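Local coordinates for uncharacterized protein MG027 (Mycoplasma genitalium, PDB 1Q8C) that is of unknown function but has a helical fold related to the NusB proteins, transcription antitermination factors that bind RNA, at residues V21-F24 with I25-L28; N54-Q57 with K58-K62. All coordinates share one frame; numbering follows the deposited sequence.

Interaction 1: V21-F24 with I25-L28; sequences VVEF and IFSL
L28 CG, one helical turn further on, lies over one face of the F24 ring, and L28 CD1 comes within 3.7 Å of F24 CE2. With CG of F24 anti to its own nitrogen (chi1 176°), the ring leans forward along the helix to reach that leucine. The second flat group, the ring of F26, has the carboxylate of E23 beside it. The two side chains point the same way with their planes 48° apart, and E23 OE2 stands 3.3 Å from F26 CD2 in an oblique approach. A turn earlier, V21 CG1 touches I25 CD1 at 3.8 Å, adding an aliphatic pair to the buried side of helix 14-28. There I25 packs on F64 and A104, while F24 meets the rings of F43 and Y46.

Beneath these side chains the helix is bonded in the usual i to i+4 pattern, tightest at I25 N to V21 O, 2.8 Å. The last turn adds to this pattern. The hydroxyl of S27 turns back to donate to F24 O at 2.6 Å, and L28 N reaches the same oxygen at 3.3 Å while also making an i to i+3 bond to I25 O at 2.9 Å. Two donors thus grip the F24 carbonyl, and the S27 hydroxyl gains a partner within its own helix.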
ATOM      1  N   VAL A  21      -7.745   2.981   1.905  1.00 43.67           N
ATOM      2  CA  VAL A  21      -6.427   3.599   1.824  1.00 43.41           C
ATOM      3  C   VAL A  21      -5.830   3.355   0.433  1.00 43.78           C
ATOM      4  O   VAL A  21      -5.316   4.271  -0.223  1.00 43.83           O
ATOM      5  CB  VAL A  21      -5.542   3.057   2.939  1.00 43.20           C
ATOM      6  CG1 VAL A  21      -4.179   3.693   2.896  1.00 44.15           C
ATOM      7  CG2 VAL A  21      -6.209   3.344   4.306  1.00 43.72           C
ATOM      8  N   VAL A  22      -5.934   2.120  -0.040  1.00 43.41           N
ATOM      9  CA  VAL A  22      -5.435   1.760  -1.362  1.00 43.33           C
ATOM     10  C   VAL A  22      -6.028   2.650  -2.463  1.00 43.42           C
ATOM     11  O   VAL A  22      -5.313   3.173  -3.328  1.00 43.60           O
ATOM     12  CB  VAL A  22      -5.755   0.291  -1.668  1.00 43.05           C
ATOM     13  CG1 VAL A  22      -5.540  -0.014  -3.157  1.00 43.33           C
ATOM     14  CG2 VAL A  22      -4.881  -0.634  -0.816  1.00 43.39           C
ATOM     15  N   GLU A  23      -7.338   2.820  -2.442  1.00 43.51           N
ATOM     16  CA  GLU A  23      -8.009   3.621  -3.460  1.00 44.21           C
ATOM     17  C   GLU A  23      -7.526   5.065  -3.379  1.00 43.84           C
ATOM     18  O   GLU A  23      -7.302   5.704  -4.396  1.00 43.80           O
ATOM     19  CB  GLU A  23      -9.535   3.551  -3.323  1.00 44.41           C
ATOM     20  CG  GLU A  23     -10.274   3.040  -4.553  1.00 47.56           C
ATOM     21  CD  GLU A  23      -9.597   3.351  -5.887  1.00 51.00           C
ATOM     22  OE1 GLU A  23     -10.052   4.304  -6.576  1.00 52.31           O
ATOM     23  OE2 GLU A  23      -8.622   2.628  -6.268  1.00 54.98           O
ATOM     24  N   PHE A  24      -7.336   5.547  -2.155  1.00 43.71           N
ATOM     25  CA  PHE A  24      -6.829   6.900  -1.926  1.00 43.59           C
ATOM     26  C   PHE A  24      -5.423   7.096  -2.529  1.00 43.89           C
ATOM     27  O   PHE A  24      -5.186   8.017  -3.316  1.00 43.83           O
ATOM     28  CB  PHE A  24      -6.807   7.170  -0.424  1.00 43.43           C
ATOM     29  CG  PHE A  24      -6.214   8.480  -0.059  1.00 43.07           C
ATOM     30  CD1 PHE A  24      -6.859   9.662  -0.359  1.00 43.65           C
ATOM     31  CD2 PHE A  24      -4.999   8.530   0.617  1.00 44.06           C
ATOM     32  CE1 PHE A  24      -6.277  10.893  -0.010  1.00 43.40           C
ATOM     33  CE2 PHE A  24      -4.429   9.720   0.974  1.00 43.68           C
ATOM     34  CZ  PHE A  24      -5.069  10.912   0.653  1.00 43.91           C
ATOM     35  N   ILE A  25      -4.506   6.209  -2.146  1.00 44.03           N
ATOM     36  CA  ILE A  25      -3.126   6.246  -2.599  1.00 44.14           C
ATOM     37  C   ILE A  25      -3.160   6.213  -4.133  1.00 44.06           C
ATOM     38  O   ILE A  25      -2.557   7.057  -4.783  1.00 44.40           O
ATOM     39  CB  ILE A  25      -2.326   5.038  -2.039  1.00 44.21           C
ATOM     40  CG1 ILE A  25      -2.127   5.152  -0.524  1.00 44.56           C
ATOM     41  CG2 ILE A  25      -0.978   4.957  -2.725  1.00 44.18           C
ATOM     42  CD1 ILE A  25      -1.601   3.887   0.131  1.00 45.60           C
ATOM     43  N   PHE A  26      -3.922   5.271  -4.688  1.00 43.82           N
ATOM     44  CA  PHE A  26      -4.080   5.110  -6.134  1.00 43.84           C
ATOM     45  C   PHE A  26      -4.401   6.414  -6.848  1.00 43.95           C
ATOM     46  O   PHE A  26      -3.832   6.691  -7.906  1.00 43.34           O
ATOM     47  CB  PHE A  26      -5.208   4.115  -6.463  1.00 43.70           C
ATOM     48  CG  PHE A  26      -5.425   3.915  -7.935  1.00 43.72           C
ATOM     49  CD1 PHE A  26      -4.379   3.515  -8.745  1.00 43.94           C
ATOM     50  CD2 PHE A  26      -6.677   4.118  -8.512  1.00 44.06           C
ATOM     51  CE1 PHE A  26      -4.561   3.318 -10.111  1.00 44.71           C
ATOM     52  CE2 PHE A  26      -6.878   3.922  -9.873  1.00 44.85           C
ATOM     53  CZ  PHE A  26      -5.814   3.518 -10.680  1.00 44.95           C
ATOM     54  N   SER A  27      -5.337   7.180  -6.278  1.00 44.04           N
ATOM     55  CA  SER A  27      -5.819   8.419  -6.879  1.00 44.01           C
ATOM     56  C   SER A  27      -4.753   9.495  -6.873  1.00 44.19           C
ATOM     57  O   SER A  27      -4.804  10.414  -7.691  1.00 44.44           O
ATOM     58  CB  SER A  27      -7.073   8.935  -6.157  1.00 44.21           C
ATOM     59  OG  SER A  27      -6.777   9.373  -4.825  1.00 44.24           O
ATOM     60  N   LEU A  28      -3.801   9.374  -5.948  1.00 44.00           N
ATOM     61  CA  LEU A  28      -2.688  10.301  -5.804  1.00 44.00           C
ATOM     62  C   LEU A  28      -1.508   9.979  -6.715  1.00 44.28           C
ATOM     63  O   LEU A  28      -0.748  10.885  -7.089  1.00 43.54           O
ATOM     64  CB  LEU A  28      -2.153  10.284  -4.361  1.00 44.72           C
ATOM     65  CG  LEU A  28      -2.911  10.830  -3.139  1.00 44.36           C
ATOM     66  CD1 LEU A  28      -2.152  10.450  -1.900  1.00 44.77           C
ATOM     67  CD2 LEU A  28      -3.040  12.340  -3.164  1.00 46.17           C
TER

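Interaction 2: N54-Q57 with K58-K62; sequences NEWQ and KLIVK. With NA (sodium ion), chain K.
The side chain of K58 runs back over N54 and E55 at the start of its own helix. Its CB sits 3.6 Å from both N54 O and E55 O, and CG lies 3.5 Å from N54 O. CD remains beside that oxygen while meeting E55 OE2 at 3.7 Å; CE then moves away from the backbone, and NZ finishes 4.0 Å from E55 OE1, a long salt bridge. CG lies opposite the carbonyl carbon (chi1 -77°) and the rest of the chain is extended, which carries the amine toward the start of the helix. E55 bends at chi2 to bring its carboxylate across the lysine's methylenes. F43 and L44 of helix 36-45 also touch K58.

N54 is the N-cap: its OD1 accepts from Q57 N at 3.1 Å, and its backbone oxygen accepts from K58 N. W56 offers one face of its indole to I60, whose CD1 makes a CH-pi contact 3.8 Å from the centroid of the six-membered ring, 18° off the normal. The same indole stacks with the ring of H116 and takes part in a cation-pi contact with R14, which ties this turn to helices 100-116 and 14-28.

At the other end of K58, its carbonyl oxygen binds a sodium ion at 2.8 Å, and a water is a further ligand of the metal. That carbonyl is also the acceptor for the backbone N-H of K62. The capping amide satisfies an N-H of the first turn, and the helix dipole would probably stabilise a negative charge on E55. The same dipole would disfavour the ammonium of K58, a cost that the carboxylate of E55 would partly offset, while the sodium ion would further polarise a carbonyl already engaged in the helix.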
ATOM      1  N   ASN A  54     -11.167   6.337  10.147  1.00 43.57           N
ATOM      2  CA  ASN A  54     -10.781   6.355  11.555  1.00 43.70           C
ATOM      3  C   ASN A  54      -9.297   6.642  11.738  1.00 43.77           C
ATOM      4  O   ASN A  54      -8.550   6.787  10.750  1.00 43.51           O
ATOM      5  CB  ASN A  54     -11.220   5.057  12.290  1.00 44.16           C
ATOM      6  CG  ASN A  54     -10.459   3.809  11.841  1.00 44.56           C
ATOM      7  OD1 ASN A  54      -9.564   3.868  11.001  1.00 44.08           O
ATOM      8  ND2 ASN A  54     -10.825   2.662  12.417  1.00 44.52           N
ATOM      9  N   GLU A  55      -8.870   6.761  12.989  1.00 43.45           N
ATOM     10  CA  GLU A  55      -7.475   7.070  13.282  1.00 43.72           C
ATOM     11  C   GLU A  55      -6.529   5.945  12.810  1.00 43.50           C
ATOM     12  O   GLU A  55      -5.426   6.232  12.394  1.00 43.48           O
ATOM     13  CB  GLU A  55      -7.291   7.403  14.766  1.00 43.94           C
ATOM     14  CG  GLU A  55      -7.948   8.733  15.217  1.00 44.27           C
ATOM     15  CD  GLU A  55      -7.400   9.961  14.487  1.00 46.21           C
ATOM     16  OE1 GLU A  55      -8.086  11.006  14.468  1.00 47.05           O
ATOM     17  OE2 GLU A  55      -6.283   9.887  13.919  1.00 47.72           O
ATOM     18  N   TRP A  56      -6.970   4.690  12.826  1.00 43.34           N
ATOM     19  CA  TRP A  56      -6.135   3.580  12.347  1.00 43.52           C
ATOM     20  C   TRP A  56      -5.691   3.825  10.875  1.00 43.61           C
ATOM     21  O   TRP A  56      -4.530   3.718  10.547  1.00 43.41           O
ATOM     22  CB  TRP A  56      -6.882   2.237  12.503  1.00 43.87           C
ATOM     23  CG  TRP A  56      -6.045   1.018  12.212  1.00 43.45           C
ATOM     24  CD1 TRP A  56      -5.143   0.428  13.047  1.00 42.20           C
ATOM     25  CD2 TRP A  56      -6.017   0.245  10.990  1.00 43.42           C
ATOM     26  NE1 TRP A  56      -4.559  -0.650  12.426  1.00 42.06           N
ATOM     27  CE2 TRP A  56      -5.074  -0.787  11.167  1.00 42.22           C
ATOM     28  CE3 TRP A  56      -6.693   0.325   9.761  1.00 43.20           C
ATOM     29  CZ2 TRP A  56      -4.793  -1.723  10.179  1.00 41.98           C
ATOM     30  CZ3 TRP A  56      -6.407  -0.615   8.780  1.00 42.26           C
ATOM     31  CH2 TRP A  56      -5.473  -1.619   9.000  1.00 42.77           C
ATOM     32  N   GLN A  57      -6.632   4.187  10.014  1.00 43.49           N
ATOM     33  CA  GLN A  57      -6.384   4.460   8.595  1.00 43.50           C
ATOM     34  C   GLN A  57      -5.530   5.739   8.381  1.00 43.70           C
ATOM     35  O   GLN A  57      -4.680   5.793   7.501  1.00 44.03           O
ATOM     36  CB  GLN A  57      -7.726   4.638   7.874  1.00 43.39           C
ATOM     37  CG  GLN A  57      -8.547   3.376   7.695  1.00 42.77           C
ATOM     38  CD  GLN A  57      -9.926   3.657   7.162  1.00 43.15           C
ATOM     39  OE1 GLN A  57     -10.264   3.241   6.068  1.00 44.56           O
ATOM     40  NE2 GLN A  57     -10.719   4.367   7.925  1.00 43.05           N
ATOM     41  N   LYS A  58      -5.810   6.764   9.177  1.00 43.64           N
ATOM     42  CA  LYS A  58      -5.098   8.039   9.139  1.00 44.03           C
ATOM     43  C   LYS A  58      -3.639   7.878   9.529  1.00 43.93           C
ATOM     44  O   LYS A  58      -2.786   8.656   9.084  1.00 44.32           O
ATOM     45  CB  LYS A  58      -5.770   9.048  10.103  1.00 44.15           C
ATOM     46  CG  LYS A  58      -7.076   9.669   9.549  1.00 44.85           C
ATOM     47  CD  LYS A  58      -7.941  10.314  10.666  1.00 44.77           C
ATOM     48  CE  LYS A  58      -9.306  10.755  10.140  1.00 44.82           C
ATOM     49  NZ  LYS A  58     -10.137  11.552  11.127  1.00 44.71           N
ATOM     50  N   LEU A  59      -3.343   6.876  10.349  1.00 43.68           N
ATOM     51  CA  LEU A  59      -1.945   6.644  10.742  1.00 43.94           C
ATOM     52  C   LEU A  59      -1.190   5.972   9.585  1.00 43.93           C
ATOM     53  O   LEU A  59      -0.013   6.237   9.393  1.00 43.87           O
ATOM     54  CB  LEU A  59      -1.849   5.796  12.008  1.00 43.92           C
ATOM     55  CG  LEU A  59      -1.074   6.166  13.294  1.00 45.08           C
ATOM     56  CD1 LEU A  59      -0.076   5.047  13.643  1.00 44.80           C
ATOM     57  CD2 LEU A  59      -0.402   7.571  13.313  1.00 44.75           C
ATOM     58  N   ILE A  60      -1.869   5.124   8.817  1.00 43.56           N
ATOM     59  CA  ILE A  60      -1.272   4.500   7.620  1.00 43.56           C
ATOM     60  C   ILE A  60      -0.942   5.581   6.582  1.00 43.70           C
ATOM     61  O   ILE A  60       0.134   5.587   5.999  1.00 44.20           O
ATOM     62  CB  ILE A  60      -2.239   3.418   6.999  1.00 43.22           C
ATOM     63  CG1 ILE A  60      -2.405   2.247   7.964  1.00 43.72           C
ATOM     64  CG2 ILE A  60      -1.711   2.889   5.628  1.00 43.25           C
ATOM     65  CD1 ILE A  60      -3.513   1.239   7.603  1.00 43.58           C
ATOM     66  N   VAL A  61      -1.886   6.484   6.350  1.00 43.86           N
ATOM     67  CA  VAL A  61      -1.734   7.539   5.357  1.00 43.85           C
ATOM     68  C   VAL A  61      -0.650   8.539   5.758  1.00 43.63           C
ATOM     69  O   VAL A  61       0.005   9.144   4.918  1.00 43.62           O
ATOM     70  CB  VAL A  61      -3.075   8.253   5.146  1.00 43.94           C
ATOM     71  CG1 VAL A  61      -2.896   9.596   4.384  1.00 44.56           C
ATOM     72  CG2 VAL A  61      -4.028   7.299   4.430  1.00 43.71           C
ATOM     73  N   LYS A  62      -0.467   8.695   7.053  1.00 43.72           N
ATOM     74  CA  LYS A  62       0.557   9.548   7.596  1.00 44.07           C
ATOM     75  C   LYS A  62       1.947   8.927   7.327  1.00 43.94           C
ATOM     76  O   LYS A  62       2.861   9.627   6.905  1.00 44.42           O
ATOM     77  CB  LYS A  62       0.298   9.796   9.098  1.00 44.19           C
ATOM     78  CG  LYS A  62       1.453  10.468   9.882  1.00 44.57           C
ATOM     79  CD  LYS A  62       0.973  11.212  11.150  1.00 45.47           C
ATOM     80  CE  LYS A  62       1.933  12.348  11.567  1.00 45.50           C
ATOM     81  NZ  LYS A  62       3.112  11.916  12.376  1.00 46.48           N
TER
HETATM   82 NA    NA K 161      -3.255  11.163   8.031  1.00 55.13          NA
HETATM   83  O   HOH W   1      -5.431  12.277   7.621  1.00 49.93           O

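From the N terminus, helix 14-28 carries interaction 1 in its last two turns; the chain then passes through helix 36-45 and enters helix 55-81, where interaction 2 forms the opening turns. Each contact is local, made of i to i+4 and neighbouring pairs within one helix, and closes no long loop; the two follow in series, neither nesting nor crossing. Their helices nevertheless pack together: F24 CE2 lies 3.7 Å from V61 CG1, and V21 CG1 lies 3.8 Å from I60 CG2. Helix 36-45 touches both, and helix 100-116 takes V21, V22 and I25 from interaction 1 and W56 and I60 from interaction 2, drawing four helices of this NusB-like bundle together.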